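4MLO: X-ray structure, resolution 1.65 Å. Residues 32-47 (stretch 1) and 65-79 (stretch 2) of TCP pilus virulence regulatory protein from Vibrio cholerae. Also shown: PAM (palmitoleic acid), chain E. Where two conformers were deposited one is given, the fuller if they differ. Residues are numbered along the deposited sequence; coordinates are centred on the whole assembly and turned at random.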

ATOM      1  N   MET A  32       1.002   2.493   5.845  1.00 17.98           N
ATOM      2  CA  MET A  32       0.522   3.615   6.631  1.00 17.20           C
ATOM      3  C   MET A  32       1.394   4.800   6.256  1.00 19.68           C
ATOM      4  O   MET A  32       2.599   4.630   6.047  1.00 25.95           O
ATOM      5  CB  MET A  32       0.600   3.333   8.131  1.00 19.21           C
ATOM      6  CG  MET A  32      -0.206   2.117   8.562  1.00 21.39           C
ATOM      7  SD  MET A  32       0.116   1.583  10.286  1.00 29.59           S
ATOM      8  CE  MET A  32      -0.590   2.952  11.180  1.00 36.32           C
ATOM      9  N   PHE A  33       0.797   5.982   6.105  1.00 19.27           N
ATOM     10  CA  PHE A  33       1.639   7.145   5.843  1.00 20.84           C
ATOM     11  C   PHE A  33       1.050   8.390   6.486  1.00 20.00           C
ATOM     12  O   PHE A  33      -0.126   8.440   6.849  1.00 23.55           O
ATOM     13  CB  PHE A  33       1.893   7.363   4.334  1.00 24.33           C
ATOM     14  CG  PHE A  33       0.711   7.853   3.542  1.00 22.15           C
ATOM     15  CD1 PHE A  33      -0.072   6.959   2.823  1.00 21.38           C
ATOM     16  CD2 PHE A  33       0.418   9.214   3.452  1.00 24.01           C
ATOM     17  CE1 PHE A  33      -1.137   7.402   2.055  1.00 21.36           C
ATOM     18  CE2 PHE A  33      -0.650   9.669   2.676  1.00 25.08           C
ATOM     19  CZ  PHE A  33      -1.428   8.761   1.980  1.00 26.65           C
ATOM     20  N   TRP A  34       1.920   9.384   6.672  1.00 21.92           N
ATOM     21  CA  TRP A  34       1.538  10.659   7.268  1.00 22.82           C
ATOM     22  C   TRP A  34       2.631  11.676   6.989  1.00 23.84           C
ATOM     23  O   TRP A  34       3.785  11.323   6.732  1.00 24.35           O
ATOM     24  CB  TRP A  34       1.303  10.538   8.778  1.00 25.99           C
ATOM     25  CG  TRP A  34       2.534  10.206   9.538  1.00 28.18           C
ATOM     26  CD1 TRP A  34       3.361  11.083  10.172  1.00 30.39           C
ATOM     27  CD2 TRP A  34       3.095   8.901   9.752  1.00 29.43           C
ATOM     28  NE1 TRP A  34       4.411  10.407  10.749  1.00 34.91           N
ATOM     29  CE2 TRP A  34       4.262   9.069  10.518  1.00 34.62           C
ATOM     30  CE3 TRP A  34       2.730   7.609   9.356  1.00 26.00           C
ATOM     31  CZ2 TRP A  34       5.061   7.998  10.909  1.00 37.67           C
ATOM     32  CZ3 TRP A  34       3.527   6.547   9.749  1.00 36.21           C
ATOM     33  CH2 TRP A  34       4.685   6.754  10.510  1.00 41.27           C
ATOM     34  N   ILE A  35       2.250  12.948   7.058  1.00 25.06           N
ATOM     35  CA  ILE A  35       3.168  14.061   6.846  1.00 29.69           C
ATOM     36  C   ILE A  35       3.725  14.505   8.196  1.00 37.22           C
ATOM     37  O   ILE A  35       3.102  14.298   9.245  1.00 28.15           O
ATOM     38  CB  ILE A  35       2.448  15.211   6.103  1.00 35.25           C
ATOM     39  CG1 ILE A  35       1.341  15.830   6.968  1.00 34.03           C
ATOM     40  CG2 ILE A  35       1.886  14.709   4.761  1.00 32.24           C
ATOM     41  CD1 ILE A  35       0.623  17.011   6.316  1.00 37.80           C
ATOM     42  N   ASP A  36       4.921  15.112   8.187  1.00 32.97           N
ATOM     43  CA  ASP A  36       5.597  15.434   9.440  1.00 40.44           C
ATOM     44  C   ASP A  36       5.327  16.853   9.917  1.00 40.89           C
ATOM     45  O   ASP A  36       5.727  17.207  11.032  1.00 45.58           O
ATOM     46  CB  ASP A  36       7.106  15.233   9.301  1.00 37.86           C
ATOM     47  CG  ASP A  36       7.760  16.293   8.438  1.00 36.55           C
ATOM     48  OD1 ASP A  36       7.058  16.968   7.648  1.00 33.98           O
ATOM     49  OD2 ASP A  36       8.990  16.438   8.534  1.00 41.75           O
ATOM     50  N   SER A  37       4.656  17.663   9.109  1.00 32.35           N
ATOM     51  CA  SER A  37       4.486  19.077   9.409  1.00 43.10           C
ATOM     52  C   SER A  37       3.547  19.663   8.372  1.00 42.57           C
ATOM     53  O   SER A  37       3.335  19.090   7.295  1.00 37.27           O
ATOM     54  CB  SER A  37       5.820  19.826   9.402  1.00 43.21           C
ATOM     55  OG  SER A  37       6.426  19.757   8.126  1.00 46.54           O
ATOM     56  N   GLY A  38       2.988  20.803   8.714  1.00 41.42           N
ATOM     57  CA  GLY A  38       2.151  21.511   7.797  1.00 45.73           C
ATOM     58  C   GLY A  38       0.844  20.783   7.541  1.00 40.16           C
ATOM     59  O   GLY A  38       0.374  19.960   8.333  1.00 35.76           O
ATOM     60  N   ILE A  39       0.260  21.109   6.392  1.00 34.22           N
ATOM     61  CA  ILE A  39      -1.042  20.611   5.981  1.00 43.72           C
ATOM     62  C   ILE A  39      -0.914  20.103   4.555  1.00 39.78           C
ATOM     63  O   ILE A  39      -0.107  20.604   3.768  1.00 28.52           O
ATOM     64  CB  ILE A  39      -2.131  21.704   6.075  1.00 50.68           C
ATOM     65  CG1 ILE A  39      -2.253  22.225   7.505  1.00 57.44           C
ATOM     66  CG2 ILE A  39      -3.478  21.179   5.591  1.00 53.43           C
ATOM     67  CD1 ILE A  39      -2.770  21.201   8.506  1.00 58.65           C
ATOM     68  N   ALA A  40      -1.704  19.085   4.231  1.00 34.08           N
ATOM     69  CA  ALA A  40      -1.812  18.595   2.873  1.00 27.58           C
ATOM     70  C   ALA A  40      -3.268  18.254   2.615  1.00 30.42           C
ATOM     71  O   ALA A  40      -4.065  18.095   3.543  1.00 38.60           O
ATOM     72  CB  ALA A  40      -0.919  17.366   2.636  1.00 22.64           C
ATOM     73  N   LYS A  41      -3.601  18.136   1.335  1.00 26.66           N
ATOM     74  CA  LYS A  41      -4.938  17.785   0.882  1.00 27.62           C
ATOM     75  C   LYS A  41      -4.839  16.449   0.158  1.00 23.23           C
ATOM     76  O   LYS A  41      -4.102  16.336  -0.829  1.00 23.17           O
ATOM     77  CB  LYS A  41      -5.489  18.865  -0.045  1.00 32.49           C
ATOM     78  CG  LYS A  41      -6.895  18.604  -0.539  1.00 37.58           C
ATOM     79  CD  LYS A  41      -7.232  19.533  -1.694  1.00 43.86           C
ATOM     80  CE  LYS A  41      -8.708  19.480  -2.072  1.00 53.45           C
ATOM     81  NZ  LYS A  41      -9.007  20.317  -3.276  1.00 57.33           N
ATOM     82  N   LEU A  42      -5.574  15.458   0.668  1.00 26.57           N
ATOM     83  CA  LEU A  42      -5.658  14.136   0.063  0.50 27.62           C
ATOM     84  C   LEU A  42      -6.998  14.017  -0.644  1.00 25.71           C
ATOM     85  O   LEU A  42      -8.048  14.203  -0.026  1.00 33.50           O
ATOM     86  CB  LEU A  42      -5.515  13.055   1.129  0.50 29.57           C
ATOM     87  CG  LEU A  42      -5.404  11.572   0.737  0.50 34.72           C
ATOM     88  CD1 LEU A  42      -5.069  10.801   1.992  0.50 36.26           C
ATOM     89  CD2 LEU A  42      -6.670  11.003   0.110  0.50 32.76           C
ATOM     90  N   ILE A  43      -6.961  13.731  -1.938  1.00 28.13           N
ATOM     91  CA  ILE A  43      -8.166  13.506  -2.723  1.00 30.01           C
ATOM     92  C   ILE A  43      -8.198  12.043  -3.130  1.00 34.00           C
ATOM     93  O   ILE A  43      -7.336  11.579  -3.892  1.00 34.33           O
ATOM     94  CB  ILE A  43      -8.227  14.413  -3.949  1.00 30.17           C
ATOM     95  CG1 ILE A  43      -8.245  15.873  -3.493  1.00 36.01           C
ATOM     96  CG2 ILE A  43      -9.462  14.084  -4.773  1.00 31.67           C
ATOM     97  CD1 ILE A  43      -8.116  16.844  -4.615  1.00 43.00           C
ATOM     98  N   ASP A  44      -9.202  11.328  -2.633  1.00 30.64           N
ATOM     99  CA  ASP A  44      -9.410   9.925  -2.969  1.00 30.11           C
ATOM    100  C   ASP A  44     -10.376   9.851  -4.145  1.00 33.77           C
ATOM    101  O   ASP A  44     -11.591  10.027  -3.977  1.00 37.43           O
ATOM    102  CB  ASP A  44      -9.931   9.165  -1.758  1.00 34.67           C
ATOM    103  CG  ASP A  44     -10.200   7.706  -2.059  1.00 39.70           C
ATOM    104  OD1 ASP A  44      -9.827   7.237  -3.164  1.00 28.87           O
ATOM    105  OD2 ASP A  44     -10.771   7.033  -1.172  1.00 42.15           O
ATOM    106  N   LYS A  45      -9.837   9.554  -5.329  1.00 29.28           N
ATOM    107  CA  LYS A  45     -10.642   9.534  -6.549  1.00 32.91           C
ATOM    108  C   LYS A  45     -11.614   8.366  -6.579  1.00 31.48           C
ATOM    109  O   LYS A  45     -12.626   8.432  -7.281  1.00 37.09           O
ATOM    110  CB  LYS A  45      -9.747   9.471  -7.784  1.00 32.25           C
ATOM    111  CG  LYS A  45      -9.192  10.814  -8.214  1.00 51.93           C
ATOM    112  CD  LYS A  45      -8.228  11.378  -7.192  1.00 55.44           C
ATOM    113  N   ASN A  46     -11.319   7.288  -5.856  1.00 29.30           N
ATOM    114  CA  ASN A  46     -12.181   6.116  -5.894  1.00 31.63           C
ATOM    115  C   ASN A  46     -13.493   6.349  -5.155  1.00 40.16           C
ATOM    116  O   ASN A  46     -14.525   5.792  -5.541  1.00 46.08           O
ATOM    117  CB  ASN A  46     -11.458   4.916  -5.290  1.00 28.20           C
ATOM    118  CG  ASN A  46     -10.499   4.247  -6.263  1.00 29.08           C
ATOM    119  OD1 ASN A  46     -10.668   4.315  -7.477  1.00 37.92           O
ATOM    120  ND2 ASN A  46      -9.490   3.590  -5.720  1.00 33.64           N
ATOM    121  N   CYS A  47     -13.468   7.134  -4.078  1.00 37.01           N
ATOM    122  CA  CYS A  47     -14.658   7.432  -3.293  1.00 41.35           C
ATOM    123  C   CYS A  47     -15.114   8.873  -3.443  1.00 41.36           C
ATOM    124  O   CYS A  47     -16.224   9.201  -3.014  1.00 43.29           O
ATOM    125  CB  CYS A  47     -14.396   7.135  -1.811  1.00 35.90           C
ATOM    126  SG  CYS A  47     -13.783   5.460  -1.544  1.00 68.10           S
ATOM    127  N   SER A  65      -5.340  -3.579  -2.489  1.00 13.70           N
ATOM    128  CA  SER A  65      -6.214  -2.587  -3.063  1.00 15.22           C
ATOM    129  C   SER A  65      -5.539  -1.960  -4.283  1.00 15.93           C
ATOM    130  O   SER A  65      -4.330  -2.051  -4.466  1.00 13.99           O
ATOM    131  CB  SER A  65      -6.571  -1.509  -2.035  1.00 17.39           C
ATOM    132  OG  SER A  65      -5.416  -0.807  -1.582  1.00 15.99           O
ATOM    133  N   ILE A  66      -6.345  -1.306  -5.107  1.00 14.92           N
ATOM    134  CA  ILE A  66      -5.875  -0.576  -6.284  1.00 14.43           C
ATOM    135  C   ILE A  66      -6.265   0.872  -6.063  1.00 17.77           C
ATOM    136  O   ILE A  66      -7.450   1.227  -6.138  1.00 20.57           O
ATOM    137  CB  ILE A  66      -6.478  -1.119  -7.587  1.00 19.33           C
ATOM    138  CG1 ILE A  66      -6.082  -2.571  -7.810  1.00 20.31           C
ATOM    139  CG2 ILE A  66      -6.057  -0.240  -8.784  1.00 23.94           C
ATOM    140  CD1 ILE A  66      -4.619  -2.821  -7.915  1.00 34.25           C
ATOM    141  N   GLN A  67      -5.269   1.715  -5.793  1.00 14.78           N
ATOM    142  CA  GLN A  67      -5.501   3.078  -5.338  1.00 14.73           C
ATOM    143  C   GLN A  67      -5.487   4.091  -6.479  1.00 14.02           C
ATOM    144  O   GLN A  67      -4.714   3.974  -7.438  1.00 14.56           O
ATOM    145  CB  GLN A  67      -4.449   3.455  -4.306  1.00 15.17           C
ATOM    146  CG  GLN A  67      -4.480   2.602  -3.033  1.00 12.74           C
ATOM    147  CD  GLN A  67      -5.661   2.920  -2.146  1.00 20.78           C
ATOM    148  OE1 GLN A  67      -6.242   3.987  -2.234  1.00 23.50           O
ATOM    149  NE2 GLN A  67      -5.992   1.994  -1.233  1.00 19.85           N
ATOM    150  N   ARG A  68      -6.362   5.091  -6.354  1.00 15.33           N
ATOM    151  CA  ARG A  68      -6.384   6.273  -7.223  1.00 15.95           C
ATOM    152  C   ARG A  68      -6.563   7.499  -6.341  1.00 21.60           C
ATOM    153  O   ARG A  68      -7.688   7.793  -5.927  1.00 25.72           O
ATOM    154  CB  ARG A  68      -7.518   6.197  -8.245  1.00 19.32           C
ATOM    155  CG  ARG A  68      -7.427   5.004  -9.155  1.00 23.03           C
ATOM    156  CD  ARG A  68      -8.677   4.823 -10.006  1.00 26.04           C
ATOM    157  NE  ARG A  68      -8.630   3.537 -10.660  1.00 32.31           N
ATOM    158  CZ  ARG A  68      -9.168   2.405 -10.193  1.00 26.78           C
ATOM    159  NH1 ARG A  68      -9.870   2.374  -9.074  1.00 33.22           N
ATOM    160  NH2 ARG A  68      -9.017   1.307 -10.894  1.00 22.89           N
ATOM    161  N   PHE A  69      -5.481   8.231  -6.084  1.00 17.63           N
ATOM    162  CA  PHE A  69      -5.577   9.374  -5.189  1.00 17.27           C
ATOM    163  C   PHE A  69      -4.439  10.325  -5.485  1.00 19.81           C
ATOM    164  O   PHE A  69      -3.452   9.964  -6.131  1.00 22.75           O
ATOM    165  CB  PHE A  69      -5.586   8.971  -3.710  1.00 18.13           C
ATOM    166  CG  PHE A  69      -4.268   8.452  -3.178  1.00 23.71           C
ATOM    167  CD1 PHE A  69      -3.982   7.098  -3.236  1.00 27.01           C
ATOM    168  CD2 PHE A  69      -3.360   9.285  -2.537  1.00 20.71           C
ATOM    169  CE1 PHE A  69      -2.816   6.598  -2.713  1.00 26.17           C
ATOM    170  CE2 PHE A  69      -2.176   8.798  -2.014  1.00 22.07           C
ATOM    171  CZ  PHE A  69      -1.906   7.442  -2.086  1.00 23.58           C
ATOM    172  N   SER A  70      -4.630  11.572  -5.051  1.00 18.73           N
ATOM    173  CA  SER A  70      -3.589  12.574  -5.059  1.00 19.00           C
ATOM    174  C   SER A  70      -3.348  13.094  -3.649  1.00 21.03           C
ATOM    175  O   SER A  70      -4.240  13.097  -2.791  1.00 24.34           O
ATOM    176  CB  SER A  70      -3.957  13.729  -5.983  1.00 30.05           C
ATOM    177  OG  SER A  70      -5.118  14.377  -5.499  1.00 24.90           O
ATOM    178  N   LEU A  71      -2.127  13.578  -3.442  1.00 22.87           N
ATOM    179  CA  LEU A  71      -1.726  14.262  -2.222  1.00 21.67           C
ATOM    180  C   LEU A  71      -1.082  15.579  -2.628  1.00 23.12           C
ATOM    181  O   LEU A  71      -0.065  15.589  -3.330  1.00 20.83           O
ATOM    182  CB  LEU A  71      -0.763  13.402  -1.386  1.00 18.72           C
ATOM    183  CG  LEU A  71      -0.427  13.983  -0.002  1.00 27.94           C
ATOM    184  CD1 LEU A  71      -1.660  14.022   0.898  1.00 27.01           C
ATOM    185  CD2 LEU A  71       0.696  13.213   0.674  1.00 25.24           C
ATOM    186  N   THR A  72      -1.668  16.700  -2.179  1.00 24.57           N
ATOM    187  CA  THR A  72      -1.188  18.035  -2.522  1.00 30.02           C
ATOM    188  C   THR A  72      -0.683  18.736  -1.266  1.00 28.93           C
ATOM    189  O   THR A  72      -1.394  18.806  -0.263  1.00 30.60           O
ATOM    190  CB  THR A  72      -2.301  18.873  -3.162  1.00 27.79           C
ATOM    191  OG1 THR A  72      -2.800  18.224  -4.336  1.00 33.13           O
ATOM    192  CG2 THR A  72      -1.767  20.265  -3.550  1.00 31.46           C
ATOM    193  N   SER A  73       0.553  19.219  -1.313  1.00 26.92           N
ATOM    194  CA  SER A  73       1.094  19.989  -0.208  1.00 32.84           C
ATOM    195  C   SER A  73       0.405  21.346  -0.154  1.00 31.25           C
ATOM    196  O   SER A  73       0.200  21.989  -1.187  1.00 32.81           O
ATOM    197  CB  SER A  73       2.605  20.164  -0.367  1.00 35.71           C
ATOM    198  OG  SER A  73       3.095  21.212   0.476  1.00 38.43           O
ATOM    199  N   LEU A  74       0.028  21.767   1.045  1.00 28.28           N
ATOM    200  CA  LEU A  74      -0.471  23.125   1.261  1.00 35.99           C
ATOM    201  C   LEU A  74       0.499  23.964   2.075  1.00 42.40           C
ATOM    202  O   LEU A  74       0.116  25.033   2.566  1.00 47.95           O
ATOM    203  CB  LEU A  74      -1.847  23.083   1.942  1.00 34.22           C
ATOM    204  CG  LEU A  74      -2.931  22.295   1.191  1.00 33.22           C
ATOM    205  CD1 LEU A  74      -4.242  22.265   1.941  1.00 35.78           C
ATOM    206  CD2 LEU A  74      -3.136  22.865  -0.198  1.00 42.40           C
ATOM    207  N   SER A  75       1.745  23.511   2.240  1.00 30.57           N
ATOM    208  CA  SER A  75       2.742  24.239   3.014  1.00 40.83           C
ATOM    209  C   SER A  75       3.746  24.910   2.091  1.00 46.33           C
ATOM    210  O   SER A  75       4.013  24.434   0.983  1.00 36.45           O
ATOM    211  CB  SER A  75       3.485  23.323   3.981  1.00 43.59           C
ATOM    212  OG  SER A  75       2.601  22.860   4.981  1.00 56.41           O
ATOM    213  N   ASP A  76       4.301  26.025   2.563  1.00 50.24           N
ATOM    214  CA  ASP A  76       5.302  26.772   1.812  1.00 53.25           C
ATOM    215  C   ASP A  76       6.721  26.272   2.062  1.00 58.18           C
ATOM    216  O   ASP A  76       7.662  26.784   1.448  1.00 67.41           O
ATOM    217  CB  ASP A  76       5.205  28.266   2.158  1.00 53.03           C
ATOM    218  CG  ASP A  76       5.658  28.577   3.578  1.00 61.14           C
ATOM    219  OD1 ASP A  76       5.851  27.638   4.378  1.00 61.15           O
ATOM    220  OD2 ASP A  76       5.816  29.773   3.899  1.00 68.15           O
ATOM    221  N   GLU A  77       6.894  25.305   2.955  1.00 48.96           N
ATOM    222  CA  GLU A  77       8.177  24.677   3.219  1.00 51.44           C
ATOM    223  C   GLU A  77       8.107  23.219   2.783  1.00 45.88           C
ATOM    224  O   GLU A  77       7.035  22.696   2.472  1.00 42.98           O
ATOM    225  CB  GLU A  77       8.536  24.769   4.707  1.00 56.95           C
ATOM    226  N   ASN A  78       9.262  22.557   2.780  1.00 42.35           N
ATOM    227  CA  ASN A  78       9.290  21.124   2.524  1.00 36.19           C
ATOM    228  C   ASN A  78       8.514  20.375   3.600  1.00 40.93           C
ATOM    229  O   ASN A  78       8.633  20.662   4.791  1.00 40.83           O
ATOM    230  CB  ASN A  78      10.730  20.610   2.475  1.00 34.60           C
ATOM    231  CG  ASN A  78      10.806  19.078   2.332  1.00 45.05           C
ATOM    232  OD1 ASN A  78      10.767  18.545   1.219  1.00 43.59           O
ATOM    233  ND2 ASN A  78      10.920  18.373   3.461  1.00 36.24           N
ATOM    234  N   ILE A  79       7.707  19.410   3.160  1.00 39.24           N
ATOM    235  CA  ILE A  79       7.058  18.429   4.023  1.00 35.24           C
ATOM    236  C   ILE A  79       7.744  17.100   3.768  1.00 32.11           C
ATOM    237  O   ILE A  79       8.109  16.800   2.625  1.00 33.23           O
ATOM    238  CB  ILE A  79       5.552  18.311   3.712  1.00 34.07           C
ATOM    239  CG1 ILE A  79       4.799  19.555   4.189  1.00 41.86           C
ATOM    240  CG2 ILE A  79       4.962  17.052   4.341  1.00 40.64           C
ATOM    241  CD1 ILE A  79       3.353  19.580   3.705  1.00 43.54           C
TER
HETATM  242  C1  PAM E 304       6.001   3.301  -1.736  1.00 24.28           C
HETATM  243  O1  PAM E 304       6.832   3.758  -0.905  1.00 26.37           O
HETATM  244  O2  PAM E 304       5.567   2.129  -1.650  1.00 21.44           O
HETATM  245  C2  PAM E 304       5.522   4.153  -2.879  1.00 18.68           C
HETATM  246  C3  PAM E 304       3.995   4.323  -2.871  1.00 24.60           C
HETATM  247  C4  PAM E 304       3.559   4.993  -1.571  1.00 28.48           C
HETATM  248  C5  PAM E 304       2.059   5.261  -1.521  1.00 34.25           C
HETATM  249  C6  PAM E 304       1.639   5.785  -0.148  1.00 28.24           C
HETATM  250  C7  PAM E 304       2.285   7.124   0.204  1.00 24.46           C
HETATM  251  C8  PAM E 304       1.746   8.240  -0.674  1.00 26.97           C
HETATM  252  C9  PAM E 304       2.426   9.577  -0.397  1.00 28.97           C
HETATM  253  C10 PAM E 304       3.662   9.883  -0.809  1.00 38.18           C
HETATM  254  C11 PAM E 304       4.540   8.901  -1.565  1.00 33.05           C
HETATM  255  C12 PAM E 304       5.491   9.579  -2.552  1.00 29.10           C
HETATM  256  C13 PAM E 304       6.041   8.503  -3.491  1.00 28.86           C
HETATM  257  C14 PAM E 304       6.625   9.017  -4.791  1.00 29.43           C
HETATM  258  C15 PAM E 304       5.616   9.820  -5.602  1.00 31.29           C
HETATM  259  C16 PAM E 304       5.939   9.811  -7.075  1.00 28.98           C
HETATM  260  O   HOH W   1      -4.380  16.284  -3.684  1.00 25.50           O
HETATM  261  O   HOH W   2      -7.705   5.518  -3.800  1.00 30.05           O

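How does the start of stretch 2 engage its partner? Ser-65 makes no contact with stretch 1, but its OG accepts a hydrogen bond from Gln-67 NE2 at 2.9 Å. The first direct links come through the side chain of Asn-46, whose amide uses both its ends: ND2 donates to Ile-66 O over 3.1 Å, and OD1 accepts from Arg-68 NH1 over 2.6 Å, lying at the edge of the guanidinium, near its plane, where the N-H groups point. Asn-46 is itself steadied by its N, which donates to Asp-44 OD1 at 3.1 Å. The oxygen of water 2 joins the same corner, lying 2.6 Å from Gln-67 OE1 and 2.8 Å from Asp-44 OD1, within hydrogen-bonding distance of both but with more acceptors in reach than protons to give; it accepts from Arg-68 N at 2.9 Å. Arg-68 adds a backbone bond, its O receiving Lys-45 N at 2.8 Å.

What holds the middle of the two strands together, and how do the faces of the sheet differ? The strand that includes Ala-40 to Asp-44 runs antiparallel to strand 66-73, and their register alternates between hydrogen-bonded and non-hydrogen-bonded pairs. Phe-69 faces Asp-44 in a non-hydrogen-bonded pair, with its CA 3.1 Å from Ile-43 O in a CA-H...O contact. Phe-69 and Leu-71 share one face with Ala-40, Leu-42, Asp-44 and Ser-73, and the packing among Ala-40, Leu-42, Phe-69 and Leu-71 is apolar. Phe-69 CE2 comes within 4.1 Å of Phe-33 CZ. Palmitoleic acid extends this greasy surface: its C7 lies over one face of the Phe-33 ring, 3.5 Å from Phe-33 CD1, and its C8 lies at the edge of the Phe-69 ring, 4.0 Å from Phe-69 CZ. Ser-70 then makes a reciprocal pair of bonds with Ile-43: Ser-70 N to Ile-43 O and Ile-43 N to Ser-70 O, both 2.9 Å. Leu-71 pairs with Leu-42 without such bonds; Leu-71 CD1 lies 3.8 Å from Ala-40 CB and 4.0 Å from Leu-42 CB. Thr-72 repeats the reciprocal pattern with Lys-41, Thr-72 N to Lys-41 O and Lys-41 N to Thr-72 O each measuring 2.8 Å. Ser-70 and Thr-72 lie on the other face with Lys-41 and Ile-43, and there the oxygen of water 1 bridges Ser-70 OG (2.7 Å) and Thr-72 OG1 (2.6 Å) and donates to Lys-41 O (2.9 Å).

How does the contact continue from the end of the strand into the loop? Ser-73 pairs with Ala-40 without backbone hydrogen bonds, and its OG instead accepts from Ser-75 N at 3.2 Å. Leu-74 N donates to Ile-39 O at 3.0 Å, and Leu-74 CD1 packs 3.9 Å from Ile-39 CG2. Ser-75 OG takes over as acceptor for Ile-39 N, also at 3.2 Å, so a side chain serves where the strand had used carbonyls. Gly-38 leaves room for that hydroxyl: an ideal CB would sit 1.9 Å from Ser-75 OG, and its positive phi also favours glycine. Finally, Ile-79 brings CG2 to 3.6 Å from Ile-35 CB, closing the contact with apolar packing.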